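Local structure of split-soret cytochrome C (Desulfovibrio desulfuricans, 1H21) at the interface of chains A and B. The protein carries electrons as a homodimeric di-heme cytochrome c with an added iron-sulfur centre, and may take part in sulfate reduction. Numbering follows the deposited sequence. Chains: chain A/B, Split-soret cytochrome C.

The interface of chains A and B. Residues chain A 221-224; chain B 81, 151, 162-163, 167.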
# COMPACT_ATOMS: atom_id res chain seq x y z
N ASN A 221 23.97 -6.51 4.61
CA ASN A 221 23.01 -5.41 4.54
C ASN A 221 22.22 -5.36 3.22
O ASN A 221 22.44 -4.49 2.38
CB ASN A 221 23.74 -4.09 4.79
CG ASN A 221 22.81 -2.92 4.81
OD1 ASN A 221 21.65 -3.04 5.20
ND2 ASN A 221 23.30 -1.78 4.36
N TRP A 222 21.28 -6.29 3.07
CA TRP A 222 20.46 -6.38 1.86
C TRP A 222 18.98 -6.03 2.02
O TRP A 222 18.34 -5.61 1.06
CB TRP A 222 20.49 -7.81 1.32
CG TRP A 222 21.83 -8.36 1.11
CD1 TRP A 222 22.81 -7.83 0.33
CD2 TRP A 222 22.36 -9.55 1.69
NE1 TRP A 222 23.93 -8.62 0.38
CE2 TRP A 222 23.68 -9.68 1.22
CE3 TRP A 222 21.85 -10.51 2.57
CZ2 TRP A 222 24.51 -10.74 1.59
CZ3 TRP A 222 22.67 -11.57 2.94
CH2 TRP A 222 23.99 -11.67 2.46
N ALA A 223 18.43 -6.22 3.22
CA ALA A 223 17.01 -6.00 3.46
C ALA A 223 16.44 -4.59 3.66
O ALA A 223 17.04 -3.73 4.30
CB ALA A 223 16.56 -6.88 4.60
N LYS A 224 15.24 -4.39 3.11
CA LYS A 224 14.52 -3.13 3.25
C LYS A 224 13.14 -3.48 3.77
O LYS A 224 12.53 -4.45 3.32
CB LYS A 224 14.41 -2.38 1.92
CG LYS A 224 15.61 -1.49 1.59
CD LYS A 224 15.71 -0.32 2.54
CE LYS A 224 17.05 0.39 2.43
NZ LYS A 224 17.05 1.60 3.28
N ASP B 81 9.14 3.35 4.78
CA ASP B 81 10.20 2.35 4.94
C ASP B 81 9.73 0.99 5.51
O ASP B 81 10.53 0.19 5.98
CB ASP B 81 11.35 2.94 5.79
CG ASP B 81 12.72 2.87 5.09
OD1 ASP B 81 13.72 2.53 5.76
OD2 ASP B 81 12.83 3.18 3.88
N VAL B 151 13.15 -5.68 -3.40
CA VAL B 151 14.45 -5.08 -3.11
C VAL B 151 15.46 -6.03 -2.45
O VAL B 151 16.58 -6.20 -2.96
CB VAL B 151 14.28 -3.81 -2.24
CG1 VAL B 151 15.61 -3.13 -2.06
CG2 VAL B 151 13.29 -2.85 -2.91
N ALA B 162 21.56 -2.54 0.38
CA ALA B 162 20.25 -1.92 0.16
C ALA B 162 20.31 -0.40 0.40
O ALA B 162 19.34 0.33 0.11
CB ALA B 162 19.21 -2.61 1.04
N THR B 163 21.44 0.07 0.93
CA THR B 163 21.65 1.50 1.22
C THR B 163 22.53 2.17 0.15
O THR B 163 22.88 3.35 0.27
CB THR B 163 22.36 1.71 2.60
OG1 THR B 163 23.60 0.99 2.62
CG2 THR B 163 21.45 1.26 3.75
N ARG B 167 21.02 0.83 -5.55
CA ARG B 167 19.66 0.43 -5.37
C ARG B 167 18.70 1.62 -5.40
O ARG B 167 17.58 1.50 -5.87
CB ARG B 167 19.50 -0.53 -4.19
CG ARG B 167 19.14 0.04 -2.86
CD ARG B 167 17.64 0.16 -2.64
NE ARG B 167 17.43 1.32 -1.79
CZ ARG B 167 16.39 2.15 -1.86
NH1 ARG B 167 15.40 1.94 -2.74
NH2 ARG B 167 16.41 3.28 -1.15
O HOH W 1 15.85 3.86 2.96
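A:Asn221 meets B:Ala162 backbone to backbone in the two-fold interface of the split-Soret cytochrome c homodimer, whose subunits share their hemes; here a loop between the two CXXCH heme-binding motifs of chain A lies against the turn that leads into helix 165-192 of chain B. The amide N of B:Ala162 donates to the carbonyl O of A:Asn221 at 2.9 Å, with 162° at the hydrogen, a nearly straight bond. One residue on, the methyl CB of B:Ala162 points towards the backbone of A:Trp222, while the indole is directed away and adds little here. The carboxamide of A:Asn221 reaches towards the tip of B:Thr163 on a side chain with CG anti to the backbone N (chi1 -177°). Its ND2 comes 3.3 Å from the hydroxyl OG1 of B:Thr163, with the methyl CG2 also close; the two side chains cross at about a right angle, and the approach is a loose polar one at most.

A:Lys224 has 99 Å² of its surface buried by chain B, the largest of any residue in the patch. Its CG sits 3.8 Å from CB of B:Ala162 and also touches CG1 of B:Val151, on helix 147-158, the two side chains running aslant to each other. A bend at chi2 (-68°) turns the extended remainder of the chain past the carbonyl of B:Ala162, with CE 3.3 Å from that O. At the tip the ammonium NZ reaches B:Asp81 through a water, 2.6 Å from NZ; the longer second leg ends on the carboxylate OD2. Direct contact is absent, since NZ and OD1 of B:Asp81 stand 4.3 Å apart, but the opposite charges probably still attract.

In the second shell, NE of B:Arg167 donates to the carbonyl O of B:Ala162 at 2.9 Å, a bent bond, tilted from the carbonyl plane. This ties the turn to helix 165-192 and probably helps orient the peptide beside A:Lys224. The nearby guanidinium may partly offset the favourable pull of B:Asp81 on the ammonium.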